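Local coordinates for protein polysaccharide deacetylase (Streptococcus pyogenes, PDB 6DQ3) that probably removes N-acetyl groups from the linkage unit of streptococcal cell-wall rhamnopolysaccharides, as a zinc-dependent enzyme of carbohydrate esterase family 4, at residues I81-V86 against M128-H133; L115-M120 against K161-N166. One frame throughout, in Å; residues are numbered along the deposited sequence.

Contact 1 (I81-V86 against M128-H133); sequences IDFYNV and MSFQDH. With ZN (zinc ion), chain D.
Phe83 reaches from the helix towards the strand, and its ring is met by Met128 and Phe130, two residues apart on strand 128-132. With CG anti to the backbone N (chi1 -179°), the phenyl group stands out from the helix, and it supplies over half of the surface buried here. Two of its far ring atoms do the touching. CZ lies 4.1 Å from Met128 SD, while the neighbouring CE2 is 4.1 Å from Phe130 CE1. The methionine gets its sulfur there by folding: its chain bends at chi2 (-53°) and again at chi3, which brings SD to the ring in an oblique Met-aromatic contact, 5.3 Å from the Phe83 ring centroid. The two phenyl planes are turned almost at right angles, yet they meet obliquely at one corner and form no stack. Everything crossing the interface is apolar and buried, and no hydrogen bond joins the segments. The residue just past the strand does different work: His133 binds the zinc ion through NE2 at 2.2 Å, with Asp78 and His137 as further ligands, the Asp-His-His site of this esterase family. Its ND1 is hydrogen-bonded to the carbonyl of Ala171, which fixes how the imidazole is turned towards the metal. Met128 and Phe130 thus pack on the helix, while the chain leaving the strand carries a metal ligand. Helix 117-124 covers the junction by laying Met123 on both Phe83 and Phe130, strand 128-132 pairs in parallel with strand 98-102, and Leu91, further along helix 81-93, touches Phe83 and Met128.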
# COMPACT_ATOMS: atom_id res chain seq x y z
N ILE A 81 -2.46 10.86 -8.14
CA ILE A 81 -2.70 10.64 -9.56
C ILE A 81 -1.45 10.09 -10.25
O ILE A 81 -1.55 9.39 -11.27
CB ILE A 81 -3.21 11.94 -10.21
CG1 ILE A 81 -3.66 11.68 -11.65
CG2 ILE A 81 -2.15 13.04 -10.14
CD1 ILE A 81 -4.82 10.72 -11.76
N ASP A 82 -0.26 10.36 -9.71
CA ASP A 82 0.95 9.80 -10.30
C ASP A 82 0.97 8.28 -10.23
O ASP A 82 1.71 7.65 -10.99
CB ASP A 82 2.22 10.39 -9.66
CG ASP A 82 2.36 10.06 -8.17
OD1 ASP A 82 1.45 9.45 -7.58
OD2 ASP A 82 3.40 10.43 -7.59
N PHE A 83 0.17 7.66 -9.35
CA PHE A 83 0.08 6.20 -9.37
C PHE A 83 -0.52 5.71 -10.68
O PHE A 83 -0.08 4.71 -11.25
CB PHE A 83 -0.73 5.68 -8.17
CG PHE A 83 -0.83 4.18 -8.13
CD1 PHE A 83 0.20 3.41 -7.62
CD2 PHE A 83 -1.95 3.54 -8.64
CE1 PHE A 83 0.11 2.03 -7.60
CE2 PHE A 83 -2.05 2.16 -8.62
CZ PHE A 83 -1.02 1.41 -8.11
N TYR A 84 -1.53 6.42 -11.19
CA TYR A 84 -2.12 6.07 -12.48
C TYR A 84 -1.27 6.54 -13.65
O TYR A 84 -1.12 5.81 -14.65
CB TYR A 84 -3.52 6.67 -12.58
CG TYR A 84 -4.23 6.43 -13.89
CD1 TYR A 84 -4.75 5.18 -14.19
CD2 TYR A 84 -4.40 7.46 -14.80
CE1 TYR A 84 -5.41 4.96 -15.38
CE2 TYR A 84 -5.07 7.25 -15.99
CZ TYR A 84 -5.57 6.00 -16.28
OH TYR A 84 -6.23 5.77 -17.46
N ASN A 85 -0.71 7.75 -13.58
CA ASN A 85 -0.00 8.30 -14.72
C ASN A 85 1.40 7.71 -14.88
O ASN A 85 1.89 7.58 -16.00
CB ASN A 85 0.13 9.82 -14.62
CG ASN A 85 -1.18 10.55 -14.82
OD1 ASN A 85 -2.08 10.07 -15.52
ND2 ASN A 85 -1.29 11.73 -14.23
N VAL A 86 2.06 7.38 -13.77
CA VAL A 86 3.47 7.01 -13.82
C VAL A 86 3.68 5.57 -13.36
O VAL A 86 4.21 4.75 -14.11
CB VAL A 86 4.30 7.99 -12.98
CG1 VAL A 86 5.78 7.70 -13.10
CG2 VAL A 86 4.00 9.44 -13.38
N MET A 128 -4.12 -4.34 -10.25
CA MET A 128 -4.04 -3.41 -9.14
C MET A 128 -5.19 -3.63 -8.15
O MET A 128 -6.30 -4.01 -8.53
CB MET A 128 -4.07 -1.97 -9.64
CG MET A 128 -3.01 -1.64 -10.68
SD MET A 128 -1.34 -2.08 -10.14
CE MET A 128 -0.86 -3.23 -11.42
N SER A 129 -4.90 -3.37 -6.88
CA SER A 129 -5.88 -3.48 -5.80
C SER A 129 -5.97 -2.15 -5.07
O SER A 129 -4.98 -1.43 -4.93
CB SER A 129 -5.50 -4.60 -4.83
OG SER A 129 -6.48 -4.76 -3.81
N PHE A 130 -7.16 -1.82 -4.60
CA PHE A 130 -7.41 -0.53 -3.96
C PHE A 130 -8.05 -0.75 -2.59
O PHE A 130 -9.19 -1.21 -2.49
CB PHE A 130 -8.24 0.35 -4.88
CG PHE A 130 -7.55 0.60 -6.18
CD1 PHE A 130 -6.59 1.59 -6.27
CD2 PHE A 130 -7.78 -0.21 -7.27
CE1 PHE A 130 -5.92 1.80 -7.45
CE2 PHE A 130 -7.11 -0.00 -8.46
CZ PHE A 130 -6.17 1.01 -8.54
N GLN A 131 -7.29 -0.42 -1.56
CA GLN A 131 -7.66 -0.68 -0.18
C GLN A 131 -7.86 0.65 0.54
O GLN A 131 -7.93 1.72 -0.08
CB GLN A 131 -6.59 -1.57 0.46
CG GLN A 131 -6.38 -2.91 -0.26
CD GLN A 131 -7.60 -3.81 -0.25
OE1 GLN A 131 -8.22 -4.02 0.79
NE2 GLN A 131 -7.97 -4.34 -1.41
N ASP A 132 -7.99 0.58 1.86
CA ASP A 132 -8.51 1.70 2.63
C ASP A 132 -7.42 2.59 3.20
O ASP A 132 -6.39 2.11 3.69
CB ASP A 132 -9.39 1.18 3.77
CG ASP A 132 -10.15 2.27 4.46
OD1 ASP A 132 -9.57 2.94 5.34
OD2 ASP A 132 -11.33 2.47 4.10
N HIS A 133 -7.65 3.91 3.13
CA HIS A 133 -6.78 4.89 3.76
C HIS A 133 -7.60 6.00 4.40
O HIS A 133 -7.18 7.16 4.43
CB HIS A 133 -5.79 5.45 2.74
CG HIS A 133 -4.52 5.98 3.34
ND1 HIS A 133 -3.94 5.44 4.47
CD2 HIS A 133 -3.71 7.00 2.95
CE1 HIS A 133 -2.83 6.11 4.76
NE2 HIS A 133 -2.68 7.06 3.85
ZN ZN D . -1.38 8.82 3.94
O HOH W 1 0.17 10.62 3.89

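Contact 2 (L115-M120 against K161-N166); sequences LTLKQM and KQLNQN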
# COMPACT_ATOMS: atom_id res chain seq x y z
N LEU A 115 -6.64 9.78 -7.54
CA LEU A 115 -7.23 8.78 -8.41
C LEU A 115 -8.74 8.96 -8.49
O LEU A 115 -9.39 9.36 -7.52
CB LEU A 115 -6.91 7.38 -7.90
CG LEU A 115 -5.44 7.00 -7.76
CD1 LEU A 115 -5.30 5.62 -7.15
CD2 LEU A 115 -4.73 7.04 -9.10
N THR A 116 -9.29 8.65 -9.65
CA THR A 116 -10.73 8.66 -9.87
C THR A 116 -11.27 7.23 -9.83
O THR A 116 -10.52 6.26 -9.97
CB THR A 116 -11.08 9.29 -11.21
OG1 THR A 116 -10.74 8.37 -12.25
CG2 THR A 116 -10.34 10.60 -11.42
N LEU A 117 -12.59 7.10 -9.67
CA LEU A 117 -13.20 5.78 -9.68
C LEU A 117 -13.00 5.09 -11.02
O LEU A 117 -12.74 3.89 -11.08
CB LEU A 117 -14.69 5.87 -9.36
CG LEU A 117 -15.07 6.19 -7.92
CD1 LEU A 117 -16.58 6.47 -7.87
CD2 LEU A 117 -14.69 5.09 -6.96
N LYS A 118 -13.15 5.84 -12.12
CA LYS A 118 -12.97 5.25 -13.44
C LYS A 118 -11.57 4.68 -13.59
O LYS A 118 -11.38 3.59 -14.15
CB LYS A 118 -13.26 6.29 -14.52
CG LYS A 118 -13.20 5.77 -15.95
CD LYS A 118 -13.59 6.86 -16.95
CE LYS A 118 -13.45 6.38 -18.39
NZ LYS A 118 -13.80 7.44 -19.38
N GLN A 119 -10.56 5.41 -13.10
CA GLN A 119 -9.19 4.92 -13.18
C GLN A 119 -9.01 3.66 -12.35
O GLN A 119 -8.32 2.72 -12.78
CB GLN A 119 -8.23 6.01 -12.74
CG GLN A 119 -8.12 7.15 -13.73
CD GLN A 119 -7.55 8.41 -13.12
OE1 GLN A 119 -7.26 8.46 -11.93
NE2 GLN A 119 -7.38 9.44 -13.95
N MET A 120 -9.60 3.61 -11.16
CA MET A 120 -9.46 2.42 -10.32
C MET A 120 -10.10 1.21 -10.98
O MET A 120 -9.53 0.12 -10.97
CB MET A 120 -10.06 2.67 -8.94
CG MET A 120 -9.36 3.78 -8.16
SD MET A 120 -10.03 4.00 -6.50
CE MET A 120 -10.39 5.75 -6.47
N LYS A 161 -18.76 -0.57 -2.36
CA LYS A 161 -19.89 -0.34 -3.26
C LYS A 161 -19.42 0.15 -4.62
O LYS A 161 -19.79 -0.42 -5.65
CB LYS A 161 -20.85 0.66 -2.62
CG LYS A 161 -22.11 0.92 -3.44
CD LYS A 161 -23.02 1.92 -2.75
CE LYS A 161 -24.28 2.18 -3.56
NZ LYS A 161 -25.22 3.12 -2.87
N GLN A 162 -18.58 1.19 -4.64
CA GLN A 162 -18.23 1.82 -5.91
C GLN A 162 -17.33 0.94 -6.77
O GLN A 162 -17.40 1.00 -8.00
CB GLN A 162 -17.56 3.17 -5.67
CG GLN A 162 -18.42 4.18 -4.93
CD GLN A 162 -19.74 4.43 -5.62
OE1 GLN A 162 -19.83 4.40 -6.84
NE2 GLN A 162 -20.78 4.67 -4.83
N LEU A 163 -16.47 0.13 -6.15
CA LEU A 163 -15.62 -0.80 -6.88
C LEU A 163 -16.11 -2.24 -6.79
O LEU A 163 -15.41 -3.15 -7.25
CB LEU A 163 -14.18 -0.70 -6.37
CG LEU A 163 -13.58 0.71 -6.37
CD1 LEU A 163 -12.16 0.66 -5.81
CD2 LEU A 163 -13.60 1.32 -7.77
N ASN A 164 -17.29 -2.46 -6.21
CA ASN A 164 -17.92 -3.78 -6.17
C ASN A 164 -16.96 -4.84 -5.63
O ASN A 164 -16.64 -5.84 -6.29
CB ASN A 164 -18.44 -4.17 -7.55
CG ASN A 164 -19.30 -5.42 -7.52
OD1 ASN A 164 -19.87 -5.76 -6.49
ND2 ASN A 164 -19.39 -6.11 -8.66
N GLN A 165 -16.53 -4.64 -4.39
CA GLN A 165 -15.50 -5.49 -3.81
C GLN A 165 -15.72 -5.61 -2.31
O GLN A 165 -16.66 -5.05 -1.75
CB GLN A 165 -14.10 -4.93 -4.11
CG GLN A 165 -13.81 -3.60 -3.41
CD GLN A 165 -12.45 -3.02 -3.77
OE1 GLN A 165 -12.02 -3.08 -4.92
NE2 GLN A 165 -11.76 -2.46 -2.78
N ASN A 166 -14.84 -6.37 -1.67
CA ASN A 166 -14.76 -6.49 -0.22
C ASN A 166 -13.37 -6.03 0.19
O ASN A 166 -12.40 -6.79 0.08
CB ASN A 166 -15.04 -7.91 0.25
CG ASN A 166 -14.89 -8.07 1.75
OD1 ASN A 166 -14.97 -7.09 2.50
ND2 ASN A 166 -14.67 -9.30 2.20
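Leu117 and Leu163 meet where one helix has just started and another has just stopped, so two helix ends, rather than two helix flanks, are packed together. Leu163 is the first residue to leave the helix ending at Gln162, and its two methyls divide the work. CD2 sits 4.0 Å from Leu117 CD2 and equally close to Met120 CB, whereas CD1 lies 4.0 Å from Met120 SD; the leucine crosses the methionine at about a right angle. Gln162 meets Leu117 with its aliphatic part. Its CB is 3.7 Å from Leu117 CD2, the shortest approach between the segments, and a bend at chi2 (-56°) swings the amide back so that OE1 comes near Leu117 CD1. At the start of helix 117-124, Thr116 and Gln119 make a capping box: Gln119 N donates to Thr116 OG1 over 3.1 Å, and Thr116 N returns a bond to Gln119 OE1, reaching it from well above the carbonyl plane. At the other end Asn164, with positive phi, is the C-prime residue of a Schellman motif, and Lys124 NZ, from further along helix 117-124, bonds the carbonyl of Leu163 and Gln165 OE1. Phe130 of strand 128-132 lies against both Met120 and Leu163. With no hydrogen bond or salt bridge between the segments, the join rests on methyl, methylene and sulfur packing, which implies that apolar fit holds these helix ends together here, with the Lys124 bonds adding a polar link just beyond the two segments.

Overall arrangement
From the N terminus the chain first lays down residues 81-86, then 115-120, then 128-133 and finally 161-166. Contact 1 closes the loop from the first to the third of these, contact 2 the loop from the second to the fourth, so the two closures cross rather than nest, and each contact has one segment inside the loop closed by the other. Their centres are 11 Å apart. Helix 117-124 leads into strand 128-132, and that strand into helix 145-162. They also meet directly: Phe130 O probably accepts from Gln165 NE2, and Gln119 packs on Ile81 and Tyr84. Together they tie three helices to one strand of the central sheet.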